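Local coordinates for penicillin-binding protein 2B (Streptococcus pneumoniae, PDB 2WAD) that binds penicillin and, as a peptidoglycan transpeptidase, probably cross-links the peptides of neighbouring glycan strands during peripheral cell-wall growth, at residues T89-D92 with L93-I96; A246-A249 with E250-K254; R479-F482 with G483-G486; Y507-A510 with N511-N515. All coordinates share one frame; numbering follows the deposited sequence.

Interaction 1 of 4, residues T89-D92 with L93-I96; sequences TATD and LKEI. Unlike the reference sequence in segment 93-96: Ile96 (reference Thr).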
ATOM      1  N   THR A  89      -9.700 -32.669 -32.294  1.00 40.41           N
ATOM      2  CA  THR A  89     -10.822 -31.929 -32.865  1.00 39.90           C
ATOM      3  C   THR A  89     -11.714 -31.469 -31.708  1.00 41.99           C
ATOM      4  O   THR A  89     -11.458 -31.812 -30.549  1.00 41.46           O
ATOM      5  CB  THR A  89     -11.648 -32.779 -33.845  1.00 39.21           C
ATOM      6  OG1 THR A  89     -12.090 -33.977 -33.193  1.00 39.95           O
ATOM      7  CG2 THR A  89     -10.843 -33.143 -35.101  1.00 35.13           C
ATOM      8  N   ALA A  90     -12.748 -30.688 -32.017  1.00 41.50           N
ATOM      9  CA  ALA A  90     -13.713 -30.271 -31.003  1.00 41.64           C
ATOM     10  C   ALA A  90     -14.522 -31.501 -30.551  1.00 39.56           C
ATOM     11  O   ALA A  90     -14.963 -31.597 -29.405  1.00 36.16           O
ATOM     12  CB  ALA A  90     -14.633 -29.202 -31.569  1.00 40.02           C
ATOM     13  N   THR A  91     -14.705 -32.424 -31.485  1.00 36.94           N
ATOM     14  CA  THR A  91     -15.353 -33.689 -31.228  1.00 38.83           C
ATOM     15  C   THR A  91     -14.543 -34.612 -30.297  1.00 39.41           C
ATOM     16  O   THR A  91     -15.095 -35.182 -29.353  1.00 38.31           O
ATOM     17  CB  THR A  91     -15.748 -34.325 -32.553  1.00 39.51           C
ATOM     18  OG1 THR A  91     -16.651 -33.424 -33.209  1.00 42.44           O
ATOM     19  CG2 THR A  91     -16.451 -35.672 -32.353  1.00 39.99           C
ATOM     20  N   ASP A  92     -13.241 -34.742 -30.538  1.00 38.38           N
ATOM     21  CA  ASP A  92     -12.353 -35.402 -29.580  1.00 38.30           C
ATOM     22  C   ASP A  92     -12.442 -34.741 -28.187  1.00 39.40           C
ATOM     23  O   ASP A  92     -12.329 -35.405 -27.149  1.00 39.81           O
ATOM     24  CB  ASP A  92     -10.897 -35.408 -30.074  1.00 36.66           C
ATOM     25  CG  ASP A  92     -10.711 -36.113 -31.420  1.00 34.00           C
ATOM     26  OD1 ASP A  92     -11.504 -37.002 -31.776  1.00 30.82           O
ATOM     27  OD2 ASP A  92      -9.755 -35.776 -32.150  1.00 33.34           O
ATOM     28  N   LEU A  93     -12.661 -33.433 -28.141  1.00 36.49           N
ATOM     29  CA  LEU A  93     -12.826 -32.772 -26.843  1.00 37.99           C
ATOM     30  C   LEU A  93     -14.123 -33.137 -26.112  1.00 38.71           C
ATOM     31  O   LEU A  93     -14.131 -33.332 -24.894  1.00 39.07           O
ATOM     32  CB  LEU A  93     -12.679 -31.255 -26.967  1.00 37.22           C
ATOM     33  CG  LEU A  93     -11.320 -30.605 -26.652  1.00 40.84           C
ATOM     34  CD1 LEU A  93     -10.142 -31.545 -26.770  1.00 38.11           C
ATOM     35  CD2 LEU A  93     -11.077 -29.340 -27.480  1.00 41.34           C
ATOM     36  N   LYS A  94     -15.219 -33.204 -26.859  1.00 37.26           N
ATOM     37  CA  LYS A  94     -16.512 -33.568 -26.314  1.00 37.85           C
ATOM     38  C   LYS A  94     -16.484 -35.008 -25.798  1.00 37.86           C
ATOM     39  O   LYS A  94     -17.057 -35.277 -24.749  1.00 38.74           O
ATOM     40  CB  LYS A  94     -17.602 -33.419 -27.382  1.00 36.84           C
ATOM     41  CG  LYS A  94     -17.960 -31.972 -27.692  1.00 38.70           C
ATOM     42  CD  LYS A  94     -19.291 -31.898 -28.425  1.00 41.54           C
ATOM     43  CE  LYS A  94     -19.274 -32.753 -29.669  1.00 35.81           C
ATOM     44  NZ  LYS A  94     -20.388 -32.426 -30.596  1.00 42.77           N
ATOM     45  N   GLU A  95     -15.825 -35.919 -26.518  1.00 34.58           N
ATOM     46  CA  GLU A  95     -15.696 -37.300 -26.048  1.00 34.36           C
ATOM     47  C   GLU A  95     -14.907 -37.394 -24.746  1.00 34.66           C
ATOM     48  O   GLU A  95     -15.274 -38.168 -23.863  1.00 35.09           O
ATOM     49  CB  GLU A  95     -15.079 -38.236 -27.094  1.00 34.56           C
ATOM     50  CG  GLU A  95     -15.753 -38.258 -28.461  1.00 37.41           C
ATOM     51  CD  GLU A  95     -17.164 -38.825 -28.451  1.00 42.04           C
ATOM     52  OE1 GLU A  95     -17.454 -39.709 -27.625  1.00 39.68           O
ATOM     53  OE2 GLU A  95     -17.986 -38.403 -29.292  1.00 46.61           O
ATOM     54  N   ILE A  96     -13.849 -36.595 -24.614  1.00 34.15           N
ATOM     55  CA  ILE A  96     -13.083 -36.541 -23.376  1.00 33.32           C
ATOM     56  C   ILE A  96     -13.866 -35.910 -22.211  1.00 36.78           C
ATOM     57  O   ILE A  96     -13.761 -36.366 -21.055  1.00 35.07           O
ATOM     58  CB  ILE A  96     -11.735 -35.840 -23.601  1.00 31.67           C
ATOM     59  CG1 ILE A  96     -10.845 -36.710 -24.481  1.00 30.36           C
ATOM     60  CG2 ILE A  96     -11.027 -35.491 -22.284  1.00 29.77           C
ATOM     61  CD1 ILE A  96      -9.635 -35.937 -24.990  1.00 37.64           C
TER
HETATM   62  O   HOH W   1     -19.271 -33.550 -32.735  1.00 54.70           O
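With CG beside its backbone N (chi1 -73°) and a bend further out at chi3 (-55°), the chain of Lys94 curls back along the first turn of helix 90-100 toward Thr91, one turn's length earlier. CG of Lys94 rests 3.5 Å from Ala90 O, so the start of the chain lies against the backbone, and the ammonium ends on the same side as the Thr91 hydroxyl. The two polar ends do not meet directly. A water bridges them, accepting from Lys94 NZ at 2.7 Å and hydrogen-bonded to Thr91 OG1 at the same distance.

The turn itself begins with a capping box. Thr89, the N-cap residue, offers OG1 to Asp92 N at 3.0 Å in a nearly straight bond (170°), and Asp92 OD2 in turn accepts from Thr89 N at 3.1 Å, the donor lying above the carboxylate plane. A short hydroxyl and a short carboxylate suit these two places because each can reach a backbone NH that has no helical carbonyl to bind. Helical bonds take over from there, Leu93 N to Thr89 O at 3.1 Å and Glu95 N to Thr91 O at 3.0 Å among them.

Leu93 and Ile96, apolar as their burial demands, lie against helix 169-182, at Phe178 and Leu181 respectively. Lys94 lies at the margin, its side chain also touching Phe178. A carboxylate at the N-terminal end should interact favourably with the helix dipole, and the lysine's aliphatic part can cover backbone while its ammonium stays hydrated.

Interaction 2 of 4, residues A246-A249 with E250-K254; sequences AEEA and ESYLK. Unlike the reference sequence in segment 250-254: Ser251 (reference Ala).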
ATOM      1  N   ALA A 246      -9.069  -8.733 -15.863  1.00 67.13           N
ATOM      2  CA  ALA A 246      -9.486  -8.316 -17.203  1.00 64.70           C
ATOM      3  C   ALA A 246      -9.182  -6.848 -17.515  1.00 63.54           C
ATOM      4  O   ALA A 246      -8.916  -6.513 -18.671  1.00 62.45           O
ATOM      5  CB  ALA A 246     -10.962  -8.625 -17.424  1.00 63.57           C
ATOM      6  N   GLU A 247      -9.213  -5.983 -16.502  1.00 61.06           N
ATOM      7  CA  GLU A 247      -8.923  -4.557 -16.695  1.00 61.25           C
ATOM      8  C   GLU A 247      -7.534  -4.350 -17.277  1.00 61.25           C
ATOM      9  O   GLU A 247      -7.323  -3.452 -18.091  1.00 61.13           O
ATOM     10  CB  GLU A 247      -8.966  -3.753 -15.388  1.00 59.82           C
ATOM     11  CG  GLU A 247      -9.839  -4.313 -14.296  1.00 60.45           C
ATOM     12  CD  GLU A 247      -9.163  -5.411 -13.513  1.00 54.87           C
ATOM     13  OE1 GLU A 247      -8.391  -5.077 -12.595  1.00 48.48           O
ATOM     14  OE2 GLU A 247      -9.432  -6.599 -13.810  1.00 59.13           O
ATOM     15  N   GLU A 248      -6.589  -5.164 -16.823  1.00 62.17           N
ATOM     16  CA  GLU A 248      -5.189  -4.997 -17.188  1.00 66.30           C
ATOM     17  C   GLU A 248      -4.742  -6.126 -18.113  1.00 67.06           C
ATOM     18  O   GLU A 248      -3.556  -6.249 -18.417  1.00 67.03           O
ATOM     19  CB  GLU A 248      -4.321  -4.986 -15.920  1.00 68.08           C
ATOM     20  CG  GLU A 248      -4.501  -3.763 -15.004  1.00 72.70           C
ATOM     21  CD  GLU A 248      -3.753  -2.531 -15.490  1.00 79.30           C
ATOM     22  OE1 GLU A 248      -2.502  -2.567 -15.518  1.00 78.39           O
ATOM     23  OE2 GLU A 248      -4.412  -1.521 -15.834  1.00 84.95           O
ATOM     24  N   ALA A 249      -5.695  -6.947 -18.549  1.00 67.14           N
ATOM     25  CA  ALA A 249      -5.395  -8.129 -19.354  1.00 67.67           C
ATOM     26  C   ALA A 249      -4.299  -7.856 -20.375  1.00 68.34           C
ATOM     27  O   ALA A 249      -3.437  -8.710 -20.598  1.00 67.90           O
ATOM     28  CB  ALA A 249      -6.654  -8.659 -20.045  1.00 66.89           C
ATOM     29  N   GLU A 250      -4.337  -6.670 -20.978  1.00 69.46           N
ATOM     30  CA  GLU A 250      -3.468  -6.348 -22.106  1.00 71.27           C
ATOM     31  C   GLU A 250      -2.046  -6.065 -21.644  1.00 70.60           C
ATOM     32  O   GLU A 250      -1.086  -6.481 -22.296  1.00 70.89           O
ATOM     33  CB  GLU A 250      -4.010  -5.169 -22.921  1.00 72.17           C
ATOM     34  CG  GLU A 250      -3.357  -5.032 -24.295  1.00 77.60           C
ATOM     35  CD  GLU A 250      -3.904  -3.865 -25.102  1.00 85.72           C
ATOM     36  OE1 GLU A 250      -4.895  -3.245 -24.651  1.00 90.44           O
ATOM     37  OE2 GLU A 250      -3.345  -3.571 -26.184  1.00 85.06           O
ATOM     38  N   SER A 251      -1.918  -5.356 -20.525  1.00 68.94           N
ATOM     39  CA  SER A 251      -0.618  -5.144 -19.904  1.00 67.11           C
ATOM     40  C   SER A 251       0.144  -6.462 -19.743  1.00 66.35           C
ATOM     41  O   SER A 251       1.311  -6.563 -20.110  1.00 66.47           O
ATOM     42  CB  SER A 251      -0.766  -4.439 -18.551  1.00 66.81           C
ATOM     43  OG  SER A 251      -1.265  -3.115 -18.677  1.00 66.32           O
ATOM     44  N   TYR A 252      -0.521  -7.486 -19.222  1.00 66.13           N
ATOM     45  CA  TYR A 252       0.171  -8.706 -18.803  1.00 66.48           C
ATOM     46  C   TYR A 252       0.535  -9.683 -19.935  1.00 67.10           C
ATOM     47  O   TYR A 252       1.583 -10.334 -19.863  1.00 65.48           O
ATOM     48  CB  TYR A 252      -0.583  -9.433 -17.681  1.00 66.52           C
ATOM     49  CG  TYR A 252      -0.891  -8.619 -16.432  1.00 68.93           C
ATOM     50  CD1 TYR A 252      -0.109  -8.727 -15.279  1.00 67.93           C
ATOM     51  CD2 TYR A 252      -1.996  -7.773 -16.393  1.00 72.49           C
ATOM     52  CE1 TYR A 252      -0.412  -7.990 -14.132  1.00 69.16           C
ATOM     53  CE2 TYR A 252      -2.299  -7.031 -15.255  1.00 74.69           C
ATOM     54  CZ  TYR A 252      -1.507  -7.144 -14.131  1.00 69.81           C
ATOM     55  OH  TYR A 252      -1.837  -6.402 -13.018  1.00 78.77           O
ATOM     56  N   LEU A 253      -0.318  -9.807 -20.954  1.00 66.52           N
ATOM     57  CA  LEU A 253      -0.002 -10.620 -22.137  1.00 67.12           C
ATOM     58  C   LEU A 253       1.230 -10.036 -22.820  1.00 67.55           C
ATOM     59  O   LEU A 253       2.150 -10.759 -23.216  1.00 66.45           O
ATOM     60  CB  LEU A 253      -1.159 -10.632 -23.142  1.00 65.52           C
ATOM     61  CG  LEU A 253      -2.400 -11.480 -22.856  1.00 65.82           C
ATOM     62  CD1 LEU A 253      -3.155 -11.718 -24.149  1.00 62.82           C
ATOM     63  CD2 LEU A 253      -2.045 -12.803 -22.192  1.00 61.82           C
ATOM     64  N   LYS A 254       1.201  -8.711 -22.943  1.00 67.83           N
ATOM     65  CA  LYS A 254       2.283  -7.893 -23.476  1.00 68.06           C
ATOM     66  C   LYS A 254       3.573  -8.128 -22.694  1.00 67.89           C
ATOM     67  O   LYS A 254       4.553  -8.627 -23.242  1.00 66.66           O
ATOM     68  CB  LYS A 254       1.869  -6.426 -23.357  1.00 68.21           C
ATOM     69  CG  LYS A 254       2.468  -5.473 -24.368  1.00 71.47           C
ATOM     70  CD  LYS A 254       1.744  -4.140 -24.265  1.00 72.04           C
ATOM     71  CE  LYS A 254       2.674  -2.975 -24.536  1.00 71.27           C
ATOM     72  NZ  LYS A 254       1.976  -1.715 -24.190  1.00 69.36           N
TER
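Glu248 and Ser251 meet across the first turn of helix 249-255, where Glu248 holds the N-cap position. Its side chain can be followed outward. CB is modelled against the edge of the Tyr252 ring, too close for carbon atoms, so its exact place is doubtful. CG lies 3.9 Å from Tyr252 CE2. There the chain bends (chi2 -80°), which turns the carboxylate off the ring and toward Ser251: CD stands 4.1 Å from Ser251 OG, and OE1 accepts a weak hydrogen bond from that hydroxyl at 3.4 Å. The carboxylate and ring planes end up almost perpendicular, 88° apart.

A glutamate suits this exposed end since its negative charge should be welcome beside a helix N-terminus, and the small serine hydroxyl sits within its reach. Tyr252 is placed differently: its side chain turns back toward the helix start and touches Leu244, Pro245 and Val263, which joins the helix start to the loops before and after it in the N-terminal, dimerisation-type part of the chain. The backbone bonds are long here. Tyr252 N reaches Glu248 O weakly, and Leu253 N donates to Ala249 O at 3.3 Å, also weak although fairly straight at 166°.

Interaction 3 of 4, residues R479-F482 with G483-G486; sequences RSTF and GEYG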
ATOM      1  N   ARG A 479       3.033  25.765   0.138  1.00 34.22           N
ATOM      2  CA  ARG A 479       2.759  24.367  -0.183  1.00 31.58           C
ATOM      3  C   ARG A 479       3.954  23.671  -0.832  1.00 35.82           C
ATOM      4  O   ARG A 479       4.145  22.441  -0.728  1.00 34.48           O
ATOM      5  CB  ARG A 479       1.516  24.214  -1.064  1.00 34.98           C
ATOM      6  CG  ARG A 479       0.170  24.562  -0.418  1.00 31.36           C
ATOM      7  CD  ARG A 479      -0.984  24.346  -1.404  1.00 29.35           C
ATOM      8  NE  ARG A 479      -2.264  24.135  -0.724  1.00 34.51           N
ATOM      9  CZ  ARG A 479      -3.461  24.382  -1.244  1.00 37.16           C
ATOM     10  NH1 ARG A 479      -3.574  24.855  -2.488  1.00 32.55           N
ATOM     11  NH2 ARG A 479      -4.557  24.144  -0.530  1.00 31.74           N
ATOM     12  N   SER A 480       4.793  24.467  -1.478  1.00 35.27           N
ATOM     13  CA  SER A 480       6.017  23.913  -2.052  1.00 35.40           C
ATOM     14  C   SER A 480       7.011  23.508  -0.977  1.00 35.30           C
ATOM     15  O   SER A 480       7.583  22.405  -1.019  1.00 34.94           O
ATOM     16  CB  SER A 480       6.617  24.861  -3.109  1.00 35.76           C
ATOM     17  OG  SER A 480       7.996  24.609  -3.321  1.00 37.66           O
ATOM     18  N   THR A 481       7.250  24.395  -0.017  1.00 34.32           N
ATOM     19  CA  THR A 481       8.012  23.968   1.161  1.00 32.34           C
ATOM     20  C   THR A 481       7.407  22.757   1.872  1.00 32.08           C
ATOM     21  O   THR A 481       8.113  21.807   2.176  1.00 34.77           O
ATOM     22  CB  THR A 481       8.167  25.099   2.192  1.00 32.16           C
ATOM     23  OG1 THR A 481       8.603  26.283   1.511  1.00 34.41           O
ATOM     24  CG2 THR A 481       9.193  24.689   3.253  1.00 33.70           C
ATOM     25  N   PHE A 482       6.118  22.804   2.205  1.00 34.41           N
ATOM     26  CA  PHE A 482       5.434  21.634   2.767  1.00 33.41           C
ATOM     27  C   PHE A 482       5.722  20.341   1.979  1.00 35.09           C
ATOM     28  O   PHE A 482       6.118  19.330   2.570  1.00 34.23           O
ATOM     29  CB  PHE A 482       3.924  21.899   2.829  1.00 35.29           C
ATOM     30  CG  PHE A 482       3.505  22.894   3.902  1.00 33.76           C
ATOM     31  CD1 PHE A 482       4.348  23.225   4.951  1.00 39.00           C
ATOM     32  CD2 PHE A 482       2.255  23.482   3.871  1.00 34.31           C
ATOM     33  CE1 PHE A 482       3.961  24.134   5.935  1.00 43.36           C
ATOM     34  CE2 PHE A 482       1.843  24.363   4.876  1.00 42.59           C
ATOM     35  CZ  PHE A 482       2.703  24.711   5.909  1.00 37.37           C
ATOM     36  N   GLY A 483       5.555  20.378   0.655  1.00 32.94           N
ATOM     37  CA  GLY A 483       5.916  19.270  -0.227  1.00 32.22           C
ATOM     38  C   GLY A 483       7.356  18.786  -0.121  1.00 35.86           C
ATOM     39  O   GLY A 483       7.623  17.585  -0.248  1.00 34.60           O
ATOM     40  N   GLU A 484       8.296  19.689   0.167  1.00 35.70           N
ATOM     41  CA  GLU A 484       9.683  19.272   0.421  1.00 37.11           C
ATOM     42  C   GLU A 484       9.836  18.307   1.601  1.00 35.39           C
ATOM     43  O   GLU A 484      10.854  17.616   1.721  1.00 34.30           O
ATOM     44  CB  GLU A 484      10.577  20.481   0.678  1.00 36.32           C
ATOM     45  CG  GLU A 484      10.841  21.351  -0.550  1.00 39.74           C
ATOM     46  CD  GLU A 484      11.821  22.458  -0.203  1.00 40.78           C
ATOM     47  OE1 GLU A 484      11.396  23.489   0.340  1.00 42.94           O
ATOM     48  OE2 GLU A 484      13.028  22.299  -0.443  1.00 46.03           O
ATOM     49  N   TYR A 485       8.833  18.280   2.478  1.00 34.70           N
ATOM     50  CA  TYR A 485       8.893  17.458   3.679  1.00 31.13           C
ATOM     51  C   TYR A 485       7.930  16.307   3.544  1.00 34.36           C
ATOM     52  O   TYR A 485       7.780  15.469   4.465  1.00 31.88           O
ATOM     53  CB  TYR A 485       8.538  18.261   4.913  1.00 32.70           C
ATOM     54  CG  TYR A 485       9.628  19.159   5.451  1.00 33.29           C
ATOM     55  CD1 TYR A 485      10.597  18.676   6.313  1.00 30.71           C
ATOM     56  CD2 TYR A 485       9.602  20.531   5.199  1.00 36.64           C
ATOM     57  CE1 TYR A 485      11.589  19.539   6.837  1.00 33.82           C
ATOM     58  CE2 TYR A 485      10.551  21.386   5.735  1.00 30.09           C
ATOM     59  CZ  TYR A 485      11.544  20.895   6.559  1.00 37.78           C
ATOM     60  OH  TYR A 485      12.505  21.763   7.075  1.00 32.97           O
ATOM     61  N   GLY A 486       7.286  16.262   2.378  1.00 31.62           N
ATOM     62  CA  GLY A 486       6.313  15.215   2.080  1.00 29.49           C
ATOM     63  C   GLY A 486       4.909  15.547   2.538  1.00 29.80           C
ATOM     64  O   GLY A 486       3.996  14.714   2.515  1.00 29.73           O
TER
HETATM   65  O   HOH W   2      10.145  25.437  -1.724  1.00 42.10           O
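Thr481 and Glu484 lie obliquely across one another on the last turn of helix 471-484. Glu484 leaves the backbone with CG beside its own N (chi1 -70°) and then runs extended, a course that lays the chain back over the preceding turn: CG is 3.5 Å from Ser480 O, and OE1 comes to 3.5 Å from Thr481 CA. OE1 thus lies alongside CA and the CG2 methyl of Thr481, while Thr481 OG1 takes its hydrogen bonds elsewhere, with Glu398 and Ser395 of helix 389-398 among its partners.

A water joins Glu484 to Ser480. It donates to Glu484 OE1 at 3.1 Å and is hydrogen-bonded to Ser480 OG at 2.8 Å. OE2 is taken up by Asn575 N. Because a carboxylate oxygen of Glu398 also lies close to OE1, the glutamate may find it somewhat easier to hold a proton than it would in free solution.

Tyr485 presents the edge of its ring, not a face, to the helix end, with CD2 3.6 Å from Thr481 O near the ring plane. A large aromatic fits here because the ring is buried among helices 389-398, 525-536 and 578-593, set edge-to-face against Tyr531, while its OH finds Ser394.

The helix ends here. Tyr485 N donates to Phe482 O at 2.9 Å, tightening the last turn. Gly486 has a positive phi of 88°, where a side chain would jam against the preceding carbonyl, so glycine suits the place. With that phi, and its N-H turned back into the turn onto Gly483 O at 3.0 Å, Gly486 makes a Schellman motif, the C-terminal stop of this transpeptidase-domain helix.

Interaction 4 of 4, residues Y507-A510 with N511-N515; sequences YNFA and NFITN. Unlike the reference sequence in segment 507-510: Asn508 (reference Ser). Unlike the reference sequence in segment 511-515: Phe512 (reference Tyr).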
ATOM      1  N   TYR A 507      -9.205  28.320  -2.781  1.00 43.20           N
ATOM      2  CA  TYR A 507      -8.965  28.757  -1.400  1.00 44.55           C
ATOM      3  C   TYR A 507      -8.916  30.273  -1.332  1.00 45.50           C
ATOM      4  O   TYR A 507      -8.640  30.917  -2.337  1.00 44.91           O
ATOM      5  CB  TYR A 507      -7.623  28.210  -0.876  1.00 44.63           C
ATOM      6  CG  TYR A 507      -6.505  28.553  -1.824  1.00 46.51           C
ATOM      7  CD1 TYR A 507      -6.175  27.710  -2.888  1.00 45.19           C
ATOM      8  CD2 TYR A 507      -5.813  29.751  -1.694  1.00 44.24           C
ATOM      9  CE1 TYR A 507      -5.170  28.051  -3.784  1.00 40.52           C
ATOM     10  CE2 TYR A 507      -4.814  30.098  -2.584  1.00 38.99           C
ATOM     11  CZ  TYR A 507      -4.515  29.254  -3.636  1.00 44.54           C
ATOM     12  OH  TYR A 507      -3.524  29.617  -4.521  1.00 44.32           O
ATOM     13  N   ASN A 508      -9.134  30.835  -0.141  1.00 43.96           N
ATOM     14  CA  ASN A 508      -8.985  32.264   0.088  1.00 41.65           C
ATOM     15  C   ASN A 508      -7.869  32.620   1.081  1.00 42.89           C
ATOM     16  O   ASN A 508      -7.124  31.760   1.539  1.00 39.96           O
ATOM     17  CB  ASN A 508     -10.306  32.841   0.616  1.00 43.60           C
ATOM     18  CG  ASN A 508     -10.735  32.203   1.927  1.00 45.31           C
ATOM     19  OD1 ASN A 508      -9.903  31.856   2.761  1.00 40.92           O
ATOM     20  ND2 ASN A 508     -12.035  32.037   2.109  1.00 40.96           N
ATOM     21  N   PHE A 509      -7.777  33.901   1.429  1.00 42.50           N
ATOM     22  CA  PHE A 509      -6.728  34.394   2.320  1.00 41.46           C
ATOM     23  C   PHE A 509      -6.757  33.776   3.710  1.00 41.63           C
ATOM     24  O   PHE A 509      -5.696  33.499   4.277  1.00 40.45           O
ATOM     25  CB  PHE A 509      -6.773  35.923   2.421  1.00 41.21           C
ATOM     26  CG  PHE A 509      -5.846  36.503   3.457  1.00 38.67           C
ATOM     27  CD1 PHE A 509      -4.498  36.608   3.210  1.00 35.28           C
ATOM     28  CD2 PHE A 509      -6.339  36.960   4.670  1.00 37.50           C
ATOM     29  CE1 PHE A 509      -3.645  37.136   4.175  1.00 40.35           C
ATOM     30  CE2 PHE A 509      -5.507  37.498   5.640  1.00 38.36           C
ATOM     31  CZ  PHE A 509      -4.150  37.590   5.395  1.00 38.08           C
ATOM     32  N   ALA A 510      -7.952  33.607   4.277  1.00 41.24           N
ATOM     33  CA  ALA A 510      -8.082  32.990   5.597  1.00 39.65           C
ATOM     34  C   ALA A 510      -7.560  31.548   5.582  1.00 40.30           C
ATOM     35  O   ALA A 510      -6.925  31.106   6.556  1.00 40.50           O
ATOM     36  CB  ALA A 510      -9.548  33.070   6.127  1.00 36.85           C
ATOM     37  N   ASN A 511      -7.796  30.833   4.481  1.00 37.99           N
ATOM     38  CA  ASN A 511      -7.276  29.481   4.299  1.00 40.51           C
ATOM     39  C   ASN A 511      -5.739  29.395   4.262  1.00 40.73           C
ATOM     40  O   ASN A 511      -5.145  28.507   4.871  1.00 40.03           O
ATOM     41  CB  ASN A 511      -7.824  28.849   3.010  1.00 42.40           C
ATOM     42  CG  ASN A 511      -9.352  28.699   2.995  1.00 48.27           C
ATOM     43  OD1 ASN A 511     -10.036  28.583   4.034  1.00 42.79           O
ATOM     44  ND2 ASN A 511      -9.886  28.682   1.778  1.00 35.56           N
ATOM     45  N   PHE A 512      -5.106  30.296   3.513  1.00 36.91           N
ATOM     46  CA  PHE A 512      -3.655  30.408   3.451  1.00 35.16           C
ATOM     47  C   PHE A 512      -3.085  30.581   4.854  1.00 37.00           C
ATOM     48  O   PHE A 512      -2.179  29.850   5.249  1.00 37.49           O
ATOM     49  CB  PHE A 512      -3.273  31.603   2.553  1.00 32.64           C
ATOM     50  CG  PHE A 512      -1.828  32.046   2.670  1.00 35.90           C
ATOM     51  CD1 PHE A 512      -0.787  31.244   2.234  1.00 33.69           C
ATOM     52  CD2 PHE A 512      -1.518  33.285   3.213  1.00 34.26           C
ATOM     53  CE1 PHE A 512       0.533  31.667   2.324  1.00 37.18           C
ATOM     54  CE2 PHE A 512      -0.207  33.710   3.311  1.00 34.04           C
ATOM     55  CZ  PHE A 512       0.829  32.908   2.885  1.00 33.54           C
ATOM     56  N   ILE A 513      -3.616  31.553   5.596  1.00 37.02           N
ATOM     57  CA  ILE A 513      -3.226  31.810   6.975  1.00 36.40           C
ATOM     58  C   ILE A 513      -3.381  30.560   7.860  1.00 37.83           C
ATOM     59  O   ILE A 513      -2.426  30.182   8.536  1.00 37.32           O
ATOM     60  CB  ILE A 513      -4.002  33.002   7.558  1.00 35.87           C
ATOM     61  CG1 ILE A 513      -3.569  34.311   6.876  1.00 35.81           C
ATOM     62  CG2 ILE A 513      -3.788  33.094   9.064  1.00 40.52           C
ATOM     63  CD1 ILE A 513      -2.031  34.583   6.910  1.00 30.53           C
ATOM     64  N   THR A 514      -4.543  29.906   7.851  1.00 37.73           N
ATOM     65  CA  THR A 514      -4.718  28.692   8.653  1.00 37.92           C
ATOM     66  C   THR A 514      -3.806  27.546   8.206  1.00 38.79           C
ATOM     67  O   THR A 514      -3.426  26.709   9.032  1.00 37.38           O
ATOM     68  CB  THR A 514      -6.176  28.167   8.702  1.00 38.19           C
ATOM     69  OG1 THR A 514      -6.686  28.005   7.368  1.00 41.98           O
ATOM     70  CG2 THR A 514      -7.092  29.126   9.520  1.00 38.07           C
ATOM     71  N   ASN A 515      -3.497  27.470   6.911  1.00 36.60           N
ATOM     72  CA  ASN A 515      -2.590  26.417   6.425  1.00 36.98           C
ATOM     73  C   ASN A 515      -1.251  26.532   7.129  1.00 33.21           C
ATOM     74  O   ASN A 515      -0.608  25.528   7.416  1.00 34.65           O
ATOM     75  CB  ASN A 515      -2.433  26.480   4.893  1.00 34.01           C
ATOM     76  CG  ASN A 515      -2.165  25.121   4.268  1.00 37.58           C
ATOM     77  OD1 ASN A 515      -2.556  24.079   4.798  1.00 31.37           O
ATOM     78  ND2 ASN A 515      -1.533  25.131   3.095  1.00 35.75           N
TER
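Asn508 caps the N-terminus of helix 509-515 in the transpeptidase domain through a local contact with Asn511, three residues on. Asn508 OD1 accepts from Asn511 N at 2.9 Å, and the donor comes in almost straight on the carbonyl oxygen. The torsion makes this possible: CG of Asn508 stands between the backbone N and the carbonyl carbon (chi1 60°), which turns the amide over the open end of the helix. A short amide is well suited to that task, since its carbonyl can stand in for the missing backbone acceptor. From the next residue on, the main chain supplies the acceptors, with Phe512 N on Asn508 O at 3.2 Å.

The next side chain serves the other side of the turn. Phe509 swings CG away from its own N (chi1 172°), and its ring receives Ile513 over one face in a CH-pi contact, Ile513 CG1 lying 3.9 Å from the ring centroid of Phe509 and 23° off the normal. Flat ring and branched chain thus share an apolar surface: Phe415 stands edge-to-face to Phe509, while Ile513 packs on Val449 and Phe512 on Ala452, both of helix 445-455. Before the cap, Tyr507 reaches Glu472, Met475 and Arg479 of helix 471-484. Further along, Ile513 N donates to Phe509 O at 3.1 Å, and Thr514 N to Ala510 O at 3.0 Å.

In the fold
From the N terminus the four contacts come in series. In each, one segment runs straight into the next, so no loop is closed and none nests with or crosses another. Interactions 1 and 2 start helices 90-100 and 249-255 in the dimerisation-type part, their centres about 30 Å apart. Interactions 3 and 4 belong to the transpeptidase domain, on the far side of the chain's centre from interaction 1. They end helix 471-484 and begin helix 509-515, the next in sequence, and they touch: Phe482 CE2 lies 3.7 Å from Asn515 O. Both come near Ser386, the probable acyl-ester serine, about 11 Å away between side chains, from Phe482 and from Thr514.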